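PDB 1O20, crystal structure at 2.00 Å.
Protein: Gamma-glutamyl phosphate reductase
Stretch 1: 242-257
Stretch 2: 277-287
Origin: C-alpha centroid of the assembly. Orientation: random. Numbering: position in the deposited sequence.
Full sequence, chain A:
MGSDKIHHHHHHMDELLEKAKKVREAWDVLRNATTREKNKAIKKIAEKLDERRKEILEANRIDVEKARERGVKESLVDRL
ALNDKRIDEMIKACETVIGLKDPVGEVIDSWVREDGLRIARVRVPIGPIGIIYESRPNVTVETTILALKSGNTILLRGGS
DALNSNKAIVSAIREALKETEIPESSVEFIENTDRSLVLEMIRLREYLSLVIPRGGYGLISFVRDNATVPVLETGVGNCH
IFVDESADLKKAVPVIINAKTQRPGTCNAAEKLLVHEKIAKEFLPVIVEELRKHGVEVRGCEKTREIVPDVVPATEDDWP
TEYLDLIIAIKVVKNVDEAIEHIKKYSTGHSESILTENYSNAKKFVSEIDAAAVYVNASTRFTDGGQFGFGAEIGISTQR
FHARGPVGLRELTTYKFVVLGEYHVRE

Stretch 1 242-257: FVDESADLKKAVPVII
Stretch 2 277-287: EKIAKEFLPVI

No direct hydrogen bond joins these two stretches; the one polar link is a water, which donates to Glu245 OE1 (2.6 Å) and accepts from Lys278 NZ (2.7 Å). Long, charged side chains, Glu245 (t, t) and Lys278 (m, t, t, t), let the two meet through it, though Glu245 OE2, 4.3 Å from Lys278 NZ, is beyond a salt bridge.

Most of the rest is packing of apolar side chains. Strand 242-243 leads through a type I turn, Asp244 to Ala247. Asp248 (chi1 t) then caps helix 249-257: its OD1 accepts from Lys251 N at 3.3 Å and, weakly, from Lys250 N at 3.3 Å. This helix and helix 277-287 run in the same general direction, crossing at -41° with axes 11.1 Å apart. Kinks fall at 254, 282 and 285; Pro254 and Pro285 have no N-H to give. CA atoms pair Glu245-Ile279 (5.9 Å), Leu249-Phe283 (7.2 Å) and Val253-Ile287 (6.4 Å).

Phe283 (chi1 t, chi2 63°) is the knob, seated among Leu249 (m, t), Ala252, Val253 (t) and Ile256 (m, t). Short Ala252 is one wall, its CB 4.3 Å from Phe283 CZ. Ile256 CD1 meets the ring edge, 3.8 Å from Phe283 CZ, while CG1 of Val243 (t) covers one face.

Ile279 (p, t) points toward stretch 1: its CG2 lies 3.3 Å from Glu245 O and its CD1 3.8 Å from Val243 CG1. Farther along, CD1 of Ile287 (t, p) packs 3.9 Å from Ile256 CD1.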

# COMPACT_ATOMS: atom_id res chain seq x y z
N PHE A 242 -3.02 -6.55 21.47
CA PHE A 242 -3.60 -6.93 22.76
C PHE A 242 -2.85 -8.11 23.35
O PHE A 242 -2.76 -9.16 22.73
CB PHE A 242 -5.07 -7.32 22.58
CG PHE A 242 -5.68 -8.00 23.79
CD1 PHE A 242 -5.59 -7.43 25.04
CD2 PHE A 242 -6.36 -9.20 23.66
CE1 PHE A 242 -6.17 -8.06 26.15
CE2 PHE A 242 -6.93 -9.84 24.76
CZ PHE A 242 -6.84 -9.27 25.99
N VAL A 243 -2.29 -7.93 24.54
CA VAL A 243 -1.61 -8.97 25.27
C VAL A 243 -2.60 -9.57 26.26
O VAL A 243 -2.96 -8.97 27.25
CB VAL A 243 -0.37 -8.42 26.02
CG1 VAL A 243 0.43 -9.58 26.60
CG2 VAL A 243 0.56 -7.56 25.06
N ASP A 244 -3.04 -10.77 25.96
CA ASP A 244 -4.03 -11.48 26.76
C ASP A 244 -3.35 -12.13 27.96
O ASP A 244 -2.13 -12.27 28.01
CB ASP A 244 -4.67 -12.55 25.87
CG ASP A 244 -6.03 -13.08 26.36
OD1 ASP A 244 -6.74 -12.51 27.24
OD2 ASP A 244 -6.51 -14.12 25.81
N GLU A 245 -4.18 -12.53 28.92
CA GLU A 245 -3.76 -13.15 30.15
C GLU A 245 -2.82 -14.30 30.01
O GLU A 245 -1.83 -14.36 30.74
CB GLU A 245 -5.00 -13.65 30.91
CG GLU A 245 -4.68 -14.12 32.32
CD GLU A 245 -5.85 -14.81 33.00
OE1 GLU A 245 -6.93 -14.94 32.37
OE2 GLU A 245 -5.65 -15.18 34.17
N SER A 246 -3.09 -15.20 29.10
CA SER A 246 -2.26 -16.42 28.90
C SER A 246 -1.14 -16.29 27.90
O SER A 246 -0.47 -17.27 27.61
CB SER A 246 -3.13 -17.60 28.49
OG SER A 246 -3.74 -17.40 27.19
N ALA A 247 -0.89 -15.10 27.36
CA ALA A 247 0.26 -14.91 26.47
C ALA A 247 1.57 -15.33 27.12
O ALA A 247 1.77 -15.14 28.31
CB ALA A 247 0.39 -13.47 26.06
N ASP A 248 2.43 -15.91 26.31
CA ASP A 248 3.81 -16.14 26.64
C ASP A 248 4.50 -14.78 26.67
O ASP A 248 4.83 -14.22 25.62
CB ASP A 248 4.45 -17.05 25.58
CG ASP A 248 5.89 -17.45 25.92
OD1 ASP A 248 6.58 -16.70 26.60
OD2 ASP A 248 6.40 -18.49 25.54
N LEU A 249 4.71 -14.27 27.87
CA LEU A 249 5.17 -12.90 28.08
C LEU A 249 6.60 -12.66 27.60
O LEU A 249 6.96 -11.57 27.19
CB LEU A 249 5.01 -12.52 29.56
CG LEU A 249 3.57 -12.65 30.10
CD1 LEU A 249 3.47 -12.26 31.54
CD2 LEU A 249 2.56 -11.86 29.27
N LYS A 250 7.41 -13.70 27.64
CA LYS A 250 8.77 -13.63 27.15
C LYS A 250 8.80 -13.47 25.64
O LYS A 250 9.57 -12.67 25.12
CB LYS A 250 9.55 -14.89 27.56
CG LYS A 250 10.34 -14.71 28.81
N LYS A 251 7.97 -14.24 24.92
CA LYS A 251 7.95 -14.17 23.47
C LYS A 251 7.16 -12.93 23.01
O LYS A 251 7.40 -12.44 21.92
CB LYS A 251 7.39 -15.45 22.85
CG LYS A 251 8.26 -16.74 23.11
CD LYS A 251 7.62 -17.98 22.46
CE LYS A 251 8.52 -19.21 22.40
NZ LYS A 251 7.74 -20.37 21.83
N ALA A 252 6.27 -12.44 23.86
CA ALA A 252 5.44 -11.26 23.57
C ALA A 252 6.28 -10.01 23.39
O ALA A 252 6.00 -9.15 22.56
CB ALA A 252 4.46 -11.04 24.71
N VAL A 253 7.34 -9.93 24.19
CA VAL A 253 8.14 -8.73 24.25
C VAL A 253 8.77 -8.42 22.87
O VAL A 253 8.57 -7.31 22.35
CB VAL A 253 9.19 -8.81 25.39
CG1 VAL A 253 10.22 -7.75 25.22
CG2 VAL A 253 8.49 -8.73 26.76
N PRO A 254 9.53 -9.35 22.28
CA PRO A 254 10.07 -9.09 20.93
C PRO A 254 8.99 -8.81 19.89
O PRO A 254 9.24 -8.05 18.99
CB PRO A 254 10.82 -10.40 20.58
CG PRO A 254 11.00 -11.12 21.86
CD PRO A 254 9.98 -10.63 22.82
N VAL A 255 7.83 -9.43 19.97
CA VAL A 255 6.78 -9.15 18.99
C VAL A 255 6.37 -7.68 19.06
O VAL A 255 6.25 -6.99 18.05
CB VAL A 255 5.55 -10.05 19.20
CG1 VAL A 255 4.42 -9.63 18.32
CG2 VAL A 255 5.88 -11.52 18.97
N ILE A 256 6.18 -7.19 20.29
CA ILE A 256 5.76 -5.83 20.53
C ILE A 256 6.86 -4.87 20.09
O ILE A 256 6.57 -3.90 19.40
CB ILE A 256 5.40 -5.62 22.00
CG1 ILE A 256 4.14 -6.41 22.38
CG2 ILE A 256 5.12 -4.17 22.25
CD1 ILE A 256 4.00 -6.63 23.84
N ILE A 257 8.10 -5.16 20.45
CA ILE A 257 9.25 -4.35 20.04
C ILE A 257 9.40 -4.28 18.52
O ILE A 257 9.61 -3.21 17.95
CB ILE A 257 10.52 -4.90 20.71
CG1 ILE A 257 10.39 -4.74 22.22
CG2 ILE A 257 11.78 -4.15 20.26
CD1 ILE A 257 10.31 -3.33 22.66
N GLU A 277 -5.66 -7.05 32.53
CA GLU A 277 -5.47 -6.63 33.91
C GLU A 277 -4.78 -7.67 34.79
O GLU A 277 -4.00 -7.30 35.66
CB GLU A 277 -6.79 -6.19 34.54
CG GLU A 277 -7.83 -7.26 34.75
CD GLU A 277 -9.06 -6.73 35.49
OE1 GLU A 277 -9.18 -5.49 35.66
OE2 GLU A 277 -9.92 -7.55 35.88
N LYS A 278 -5.00 -8.96 34.52
CA LYS A 278 -4.41 -10.03 35.37
C LYS A 278 -2.91 -10.21 35.21
O LYS A 278 -2.27 -10.77 36.08
CB LYS A 278 -5.17 -11.36 35.23
CG LYS A 278 -6.58 -11.29 35.80
CD LYS A 278 -7.28 -12.67 35.71
CE LYS A 278 -8.78 -12.57 35.94
NZ LYS A 278 -9.38 -13.92 35.94
N ILE A 279 -2.32 -9.69 34.13
CA ILE A 279 -0.87 -9.71 33.97
C ILE A 279 -0.27 -8.32 33.98
O ILE A 279 0.92 -8.19 33.88
CB ILE A 279 -0.50 -10.39 32.65
CG1 ILE A 279 -1.20 -9.70 31.48
CG2 ILE A 279 -0.86 -11.88 32.73
CD1 ILE A 279 -0.53 -9.83 30.22
N ALA A 280 -1.08 -7.29 34.10
CA ALA A 280 -0.59 -5.91 34.02
C ALA A 280 0.47 -5.56 35.05
O ALA A 280 1.43 -4.87 34.71
CB ALA A 280 -1.74 -4.95 34.16
N LYS A 281 0.28 -5.98 36.31
CA LYS A 281 1.26 -5.68 37.39
C LYS A 281 2.62 -6.27 37.11
O LYS A 281 3.61 -5.64 37.40
CB LYS A 281 0.78 -6.17 38.75
CG LYS A 281 -0.43 -5.42 39.27
CD LYS A 281 -0.62 -5.62 40.76
CE LYS A 281 -2.04 -5.19 41.18
N GLU A 282 2.65 -7.48 36.53
CA GLU A 282 3.89 -8.19 36.20
C GLU A 282 4.49 -7.70 34.89
O GLU A 282 5.70 -7.59 34.77
CB GLU A 282 3.62 -9.71 36.04
CG GLU A 282 4.85 -10.57 35.75
CD GLU A 282 4.56 -11.99 35.24
OE1 GLU A 282 3.40 -12.51 35.31
OE2 GLU A 282 5.52 -12.60 34.74
N PHE A 283 3.65 -7.45 33.89
CA PHE A 283 4.11 -7.30 32.51
C PHE A 283 4.42 -5.83 32.20
O PHE A 283 5.40 -5.55 31.52
CB PHE A 283 3.06 -7.86 31.51
CG PHE A 283 3.53 -7.83 30.08
CD1 PHE A 283 4.62 -8.58 29.69
CD2 PHE A 283 2.92 -7.02 29.13
CE1 PHE A 283 5.10 -8.52 28.41
CE2 PHE A 283 3.41 -6.94 27.85
CZ PHE A 283 4.51 -7.70 27.49
N LEU A 284 3.62 -4.90 32.71
CA LEU A 284 3.81 -3.48 32.33
C LEU A 284 5.20 -2.95 32.67
O LEU A 284 5.80 -2.26 31.83
CB LEU A 284 2.75 -2.54 32.88
CG LEU A 284 1.38 -2.65 32.20
CD1 LEU A 284 0.37 -1.86 32.97
CD2 LEU A 284 1.43 -2.19 30.74
N PRO A 285 5.73 -3.25 33.86
CA PRO A 285 7.09 -2.77 34.18
C PRO A 285 8.13 -3.29 33.20
O PRO A 285 9.04 -2.56 32.84
CB PRO A 285 7.31 -3.24 35.64
CG PRO A 285 5.96 -3.36 36.19
CD PRO A 285 5.08 -3.87 35.03
N VAL A 286 7.93 -4.52 32.74
CA VAL A 286 8.86 -5.14 31.80
C VAL A 286 8.79 -4.53 30.41
O VAL A 286 9.80 -4.13 29.88
CB VAL A 286 8.65 -6.65 31.74
CG1 VAL A 286 9.61 -7.28 30.69
CG2 VAL A 286 8.93 -7.24 33.11
N ILE A 287 7.58 -4.43 29.85
CA ILE A 287 7.44 -3.95 28.49
C ILE A 287 7.75 -2.46 28.39
O ILE A 287 8.32 -2.03 27.41
CB ILE A 287 6.04 -4.30 27.90
CG1 ILE A 287 6.01 -4.03 26.39
CG2 ILE A 287 4.93 -3.56 28.60
CD1 ILE A 287 7.02 -4.89 25.58
O HOH W 1 -9.29 -14.73 33.35